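Long-range contacts in glycerol kinase, putative (Plasmodium falciparum, PDB 2W40), which probably catalyses the ATP-dependent phosphorylation of glycerol to sn-glycerol 3-phosphate, the step by which glycerol enters its degradation pathway: residues G255-D260 with S467-S472; Q84-I89 with I103-T108. All blocks are in the same frame, centred on the assembly; numbering follows the deposited sequence.

Interaction 1: G255-D260 with S467-S472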
loop_
_atom_site.group_PDB
_atom_site.type_symbol
_atom_site.label_atom_id
_atom_site.label_comp_id
_atom_site.label_asym_id
_atom_site.label_seq_id
_atom_site.Cartn_x
_atom_site.Cartn_y
_atom_site.Cartn_z
ATOM N N GLY C 255 10.197 -30.509 18.280
ATOM C CA GLY C 255 11.264 -30.532 17.273
ATOM C C GLY C 255 12.492 -29.681 17.535
ATOM O O GLY C 255 13.574 -29.996 16.991
ATOM N N GLN C 256 12.328 -28.644 18.358
ATOM C CA GLN C 256 13.466 -27.757 18.708
ATOM C C GLN C 256 14.061 -28.266 20.072
ATOM O O GLN C 256 14.986 -27.621 20.622
ATOM C CB GLN C 256 12.988 -26.349 18.858
ATOM C CG GLN C 256 12.660 -25.555 17.633
ATOM C CD GLN C 256 13.880 -24.875 17.042
ATOM O OE1 GLN C 256 13.761 -23.912 16.308
ATOM N NE2 GLN C 256 14.998 -25.406 17.307
ATOM N N ALA C 257 13.464 -29.274 20.686
ATOM C CA ALA C 257 13.829 -29.812 22.050
ATOM C C ALA C 257 13.840 -28.744 23.149
ATOM O O ALA C 257 14.734 -28.752 23.976
ATOM C CB ALA C 257 15.221 -30.525 22.062
ATOM N N ILE C 258 12.855 -27.833 23.136
ATOM C CA ILE C 258 12.754 -26.826 24.165
ATOM C C ILE C 258 11.906 -27.434 25.304
ATOM O O ILE C 258 10.727 -27.150 25.606
ATOM C CB ILE C 258 12.378 -25.440 23.630
ATOM C CG1 ILE C 258 10.985 -25.486 23.210
ATOM C CG2 ILE C 258 13.428 -24.847 22.504
ATOM C CD1 ILE C 258 10.307 -24.026 23.422
ATOM N N PHE C 259 12.548 -28.342 26.022
ATOM C CA PHE C 259 11.921 -29.123 27.062
ATOM C C PHE C 259 12.165 -28.629 28.452
ATOM O O PHE C 259 11.521 -29.147 29.393
ATOM C CB PHE C 259 12.447 -30.594 26.996
ATOM C CG PHE C 259 12.179 -31.303 25.701
ATOM C CD1 PHE C 259 10.891 -31.366 25.206
ATOM C CD2 PHE C 259 13.182 -31.855 24.938
ATOM C CE1 PHE C 259 10.636 -32.099 24.039
ATOM C CE2 PHE C 259 12.937 -32.527 23.756
ATOM C CZ PHE C 259 11.682 -32.603 23.283
ATOM N N ASP C 260 13.140 -27.724 28.638
ATOM C CA ASP C 260 13.416 -27.205 29.977
ATOM C C ASP C 260 12.743 -25.879 30.203
ATOM O O ASP C 260 12.638 -25.038 29.302
ATOM C CB ASP C 260 14.905 -26.978 30.224
ATOM C CG ASP C 260 15.756 -28.262 30.163
ATOM O OD1 ASP C 260 15.244 -29.329 30.484
ATOM O OD2 ASP C 260 16.958 -28.160 29.778
ATOM N N SER C 467 19.865 -34.855 21.426
ATOM C CA SER C 467 21.098 -34.220 20.882
ATOM C C SER C 467 20.933 -33.977 19.407
ATOM O O SER C 467 21.292 -32.906 18.894
ATOM C CB SER C 467 22.375 -35.074 21.194
ATOM O OG SER C 467 23.413 -34.816 20.235
ATOM N N LEU C 468 20.360 -34.975 18.726
ATOM C CA LEU C 468 19.848 -34.881 17.336
ATOM C C LEU C 468 18.980 -33.653 17.058
ATOM O O LEU C 468 19.210 -32.846 16.149
ATOM C CB LEU C 468 19.004 -36.143 17.099
ATOM C CG LEU C 468 19.168 -37.037 15.886
ATOM C CD1 LEU C 468 18.317 -38.333 16.062
ATOM C CD2 LEU C 468 18.810 -36.299 14.673
ATOM N N LEU C 469 17.992 -33.461 17.899
ATOM C CA LEU C 469 17.130 -32.346 17.732
ATOM C C LEU C 469 17.867 -30.998 17.955
ATOM O O LEU C 469 17.758 -30.118 17.164
ATOM C CB LEU C 469 15.940 -32.491 18.671
ATOM C CG LEU C 469 15.051 -33.754 18.459
ATOM C CD1 LEU C 469 14.033 -33.944 19.654
ATOM C CD2 LEU C 469 14.424 -33.851 17.083
ATOM N N ARG C 470 18.673 -30.856 18.973
ATOM C CA ARG C 470 19.224 -29.510 19.246
ATOM C C ARG C 470 20.186 -28.881 18.189
ATOM O O ARG C 470 20.667 -27.764 18.401
ATOM C CB ARG C 470 19.862 -29.480 20.602
ATOM C CG ARG C 470 18.932 -29.766 21.705
ATOM C CD ARG C 470 19.781 -29.880 22.907
ATOM N NE ARG C 470 19.239 -30.615 24.041
ATOM C CZ ARG C 470 18.371 -30.114 24.909
ATOM N NH1 ARG C 470 17.812 -28.909 24.709
ATOM N NH2 ARG C 470 18.015 -30.870 25.938
ATOM N N ARG C 471 20.391 -29.502 17.031
ATOM C CA ARG C 471 21.361 -29.014 16.099
ATOM C C ARG C 471 20.994 -27.689 15.532
ATOM O O ARG C 471 19.796 -27.448 15.292
ATOM C CB ARG C 471 21.468 -29.923 14.925
ATOM C CG ARG C 471 22.158 -31.209 15.380
ATOM C CD ARG C 471 22.212 -32.095 14.248
ATOM N NE ARG C 471 22.714 -33.368 14.688
ATOM C CZ ARG C 471 22.480 -34.512 14.049
ATOM N NH1 ARG C 471 21.715 -34.542 12.931
ATOM N NH2 ARG C 471 23.013 -35.636 14.538
ATOM N N SER C 472 22.026 -26.853 15.295
ATOM C CA SER C 472 21.822 -25.551 14.692
ATOM C C SER C 472 22.808 -25.291 13.523
ATOM O O SER C 472 23.948 -25.803 13.506
ATOM C CB SER C 472 21.962 -24.490 15.765
ATOM O OG SER C 472 23.258 -24.365 16.200
HETATM O O HOH W 1 16.003 -28.587 16.070
HETATM O O HOH W 2 16.815 -26.759 22.841
HETATM O O HOH W 3 15.802 -29.237 26.850
#
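A Schellman motif closes helix 248-255, and the methyl of its left-handed residue, Ala257 (phi 54°), meets the end of the short helix 466-469. That methyl touches two neighbours: Ala257 CB lies 4.0 Å from Leu469 CB and 3.8 Å from Arg470 CG. Leu469 lays its CB and CD2 along the carbonyl oxygen of Gly255, while its CD1 comes up to the edge of the Phe259 ring, 4.5 Å from CE2 and close to the ring plane. The Leu469 side chain also packs on Leu446 and Val450 of helix 443-455.

Where the two helices stop, a single water bridges their last carbonyls, giving one proton to Gly255 O at 3.0 Å and another to Leu469 O at 2.6 Å. Arg470 covers the outer side. With CG anti to the carbonyl carbon (chi1 -61°) the chain runs extended to NE, then chi4 of -80° swings the guanidinium so that one face, near its rim, lies over Ala257 CB. NH1 stands 3.2 Å from Ala257 O, but the angle is too poor for a hydrogen bond. Another water makes the link: it lies in the guanidinium plane, accepts from Arg470 NH2 at 2.9 Å and donates to Ala257 O. Glu263 forms a long, weak ion pair with the same guanidinium, and Asp260 OD2 lies 4.8 Å from Arg470 NH2, so the local field probably suits a cation. With no direct hydrogen bond, the join rests on methyl fit and on waters satisfying the Gly255, Ala257 and Leu469 carbonyls.

Interaction 2: Q84-I89 with I103-T108. With EDO (1,2-ethanediol), chain B.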
loop_
_atom_site.group_PDB
_atom_site.type_symbol
_atom_site.label_atom_id
_atom_site.label_comp_id
_atom_site.label_asym_id
_atom_site.label_seq_id
_atom_site.Cartn_x
_atom_site.Cartn_y
_atom_site.Cartn_z
ATOM N N GLN C 84 -2.408 -26.710 11.782
ATOM C CA GLN C 84 -2.838 -25.359 12.053
ATOM C C GLN C 84 -3.925 -25.443 13.166
ATOM O O GLN C 84 -4.903 -26.234 13.052
ATOM C CB GLN C 84 -3.448 -24.754 10.769
ATOM C CG GLN C 84 -4.483 -25.598 10.059
ATOM C CD GLN C 84 -5.454 -24.819 9.159
ATOM O OE1 GLN C 84 -5.781 -23.663 9.436
ATOM N NE2 GLN C 84 -5.982 -25.499 8.144
ATOM N N ARG C 85 -3.723 -24.676 14.215
ATOM C CA ARG C 85 -4.561 -24.704 15.387
ATOM C C ARG C 85 -5.805 -23.762 15.149
ATOM O O ARG C 85 -5.797 -23.005 14.160
ATOM C CB ARG C 85 -3.762 -24.294 16.574
ATOM C CG ARG C 85 -2.547 -25.215 16.848
ATOM C CD ARG C 85 -1.549 -24.683 17.938
ATOM N NE ARG C 85 -1.095 -23.385 17.502
ATOM C CZ ARG C 85 -0.499 -22.484 18.284
ATOM N NH1 ARG C 85 -0.149 -22.809 19.530
ATOM N NH2 ARG C 85 -0.317 -21.244 17.857
ATOM N N GLU C 86 -6.766 -23.791 16.093
ATOM C CA GLU C 86 -7.915 -22.899 16.220
ATOM C C GLU C 86 -8.971 -23.072 15.111
ATOM O O GLU C 86 -10.145 -22.986 15.353
ATOM C CB GLU C 86 -7.542 -21.449 16.352
ATOM C CG GLU C 86 -6.688 -21.083 17.583
ATOM C CD GLU C 86 -5.180 -21.142 17.342
ATOM O OE1 GLU C 86 -4.742 -21.136 16.163
ATOM O OE2 GLU C 86 -4.401 -21.160 18.332
ATOM N N THR C 87 -8.501 -23.265 13.903
ATOM C CA THR C 87 -9.352 -23.508 12.744
ATOM C C THR C 87 -10.335 -24.614 13.148
ATOM O O THR C 87 -9.963 -25.618 13.738
ATOM C CB THR C 87 -8.491 -23.964 11.581
ATOM O OG1 THR C 87 -7.624 -22.869 11.232
ATOM C CG2 THR C 87 -9.367 -24.386 10.365
ATOM N N VAL C 88 -11.615 -24.382 12.802
ATOM C CA VAL C 88 -12.705 -25.244 13.325
ATOM C C VAL C 88 -13.646 -25.647 12.167
ATOM O O VAL C 88 -13.977 -24.838 11.270
ATOM C CB VAL C 88 -13.436 -24.642 14.568
ATOM C CG1 VAL C 88 -14.149 -23.368 14.157
ATOM C CG2 VAL C 88 -14.372 -25.660 15.217
ATOM N N ILE C 89 -14.055 -26.902 12.269
ATOM C CA ILE C 89 -15.062 -27.513 11.325
ATOM C C ILE C 89 -16.114 -28.181 12.251
ATOM O O ILE C 89 -15.802 -28.812 13.255
ATOM C CB ILE C 89 -14.461 -28.543 10.352
ATOM C CG1 ILE C 89 -13.292 -27.960 9.544
ATOM C CG2 ILE C 89 -15.518 -29.115 9.353
ATOM C CD1 ILE C 89 -12.332 -29.121 9.263
ATOM N N ILE C 103 -13.605 -22.519 9.345
ATOM C CA ILE C 103 -13.331 -21.147 9.626
ATOM C C ILE C 103 -11.960 -21.075 10.305
ATOM O O ILE C 103 -11.723 -21.702 11.354
ATOM C CB ILE C 103 -14.385 -20.481 10.535
ATOM C CG1 ILE C 103 -15.783 -20.527 9.833
ATOM C CG2 ILE C 103 -14.002 -19.000 10.752
ATOM C CD1 ILE C 103 -16.946 -19.986 10.660
ATOM N N VAL C 104 -11.041 -20.398 9.592
ATOM C CA VAL C 104 -9.593 -20.476 9.899
ATOM C C VAL C 104 -9.299 -19.589 11.088
ATOM O O VAL C 104 -10.037 -18.593 11.403
ATOM C CB VAL C 104 -8.755 -20.144 8.617
ATOM C CG1 VAL C 104 -7.272 -20.275 8.786
ATOM C CG2 VAL C 104 -9.153 -21.095 7.463
ATOM N N TRP C 105 -8.178 -19.883 11.725
ATOM C CA TRP C 105 -7.677 -19.062 12.876
ATOM C C TRP C 105 -7.618 -17.564 12.519
ATOM O O TRP C 105 -7.713 -16.738 13.368
ATOM C CB TRP C 105 -6.379 -19.679 13.408
ATOM C CG TRP C 105 -5.237 -19.689 12.456
ATOM C CD1 TRP C 105 -4.916 -20.700 11.612
ATOM C CD2 TRP C 105 -4.195 -18.692 12.316
ATOM N NE1 TRP C 105 -3.734 -20.406 10.940
ATOM C CE2 TRP C 105 -3.272 -19.185 11.345
ATOM C CE3 TRP C 105 -3.882 -17.495 12.989
ATOM C CZ2 TRP C 105 -2.099 -18.425 10.962
ATOM C CZ3 TRP C 105 -2.748 -16.798 12.652
ATOM C CH2 TRP C 105 -1.873 -17.260 11.639
ATOM N N LEU C 106 -7.196 -17.272 11.307
ATOM C CA LEU C 106 -7.056 -15.900 10.762
ATOM C C LEU C 106 -8.383 -15.138 10.506
ATOM O O LEU C 106 -8.355 -13.910 10.290
ATOM C CB LEU C 106 -6.248 -15.923 9.470
ATOM C CG LEU C 106 -4.723 -16.059 9.598
ATOM C CD1 LEU C 106 -4.079 -16.405 8.197
ATOM C CD2 LEU C 106 -4.096 -14.732 10.256
ATOM N N ASP C 107 -9.509 -15.844 10.562
ATOM C CA ASP C 107 -10.818 -15.228 10.333
ATOM C C ASP C 107 -11.087 -14.267 11.492
ATOM O O ASP C 107 -10.850 -14.576 12.631
ATOM C CB ASP C 107 -11.904 -16.328 10.286
ATOM C CG ASP C 107 -13.282 -15.825 9.898
ATOM O OD1 ASP C 107 -13.690 -15.992 8.715
ATOM O OD2 ASP C 107 -13.899 -15.252 10.818
ATOM N N THR C 108 -11.675 -13.135 11.151
ATOM C CA THR C 108 -12.027 -12.149 12.172
ATOM C C THR C 108 -13.472 -11.642 12.125
ATOM O O THR C 108 -13.783 -10.554 12.668
ATOM C CB THR C 108 -11.092 -10.907 12.039
ATOM O OG1 THR C 108 -11.128 -10.365 10.711
ATOM C CG2 THR C 108 -9.663 -11.245 12.435
HETATM C C1 EDO B . -9.991 -12.177 5.633
HETATM O O1 EDO B . -10.351 -10.834 4.897
HETATM C C2 EDO B . -9.054 -12.411 6.910
HETATM O O2 EDO B . -9.314 -12.362 8.387
#
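Close packing in this contact centres on Thr87 and the backbone beside it. Val88 and Ile103 form a single antiparallel, hydrogen-bonded bridge: Val88 N donates to Ile103 O at 3.0 Å (158°), and Ile103 N returns the bond to Val88 O at 3.0 Å, in the carbonyl plane. Ile103 O also receives a CA-H...O contact from Thr87 CA at 3.3 Å. The Thr87 hydroxyl works as a relay, accepting from Trp105 N at 3.1 Å (145°) and giving its proton to Gln84 OE1 at 2.7 Å, from above the amide plane. Trp105 CG takes the crowded position between backbone N and carbonyl carbon (chi1 63°), which brings the indole edge to the segment: CD1 is 3.5 Å from Thr87 OG1. Trp105 CB abuts Glu86 OE1 at 3.5 Å. Trp105 NE1 is hydrogen-bonded to Thr13 OG1, and Glu86 OE2 forms a salt bridge with Arg189, as Arg85 does with Glu308.

The other side is looser. The type I turn from Val104 to Asp107 leads the chain away from 84-89; Leu106 O accepts from O2 of a 1,2-ethanediol at 2.6 Å, and the Leu106 side chain packs on Phe373 of the second subunit. Back at the Glu86 side, a bound glycerol hydrogen-bonds to Glu86 OE1 and Arg85 N; consecutive Arg85 and Glu86 beside Trp105 are consistent with the glycerol pocket of FGGY-family glycerol kinases.

Overall arrangement
The two contacts share no element: their centres lie 28 Å apart, with nearest atoms about 11 Å from each other. Interaction 2 sits deep, about 10 Å from the centre of the chain, and all its touching residues are buried; direct hydrogen bonds, backbone bridge and hydroxyl relay, hold it in register beside the glycerol. Interaction 1, about 19 Å from the centre and away from the annotated sites, is also largely buried, with Arg470 at its partly exposed margin. It joins two helix ends next to strands 264-268 and 472-476 of one mixed sheet, by apolar contacts and by water bridges, one between the helix-end carbonyls and others to the arginine.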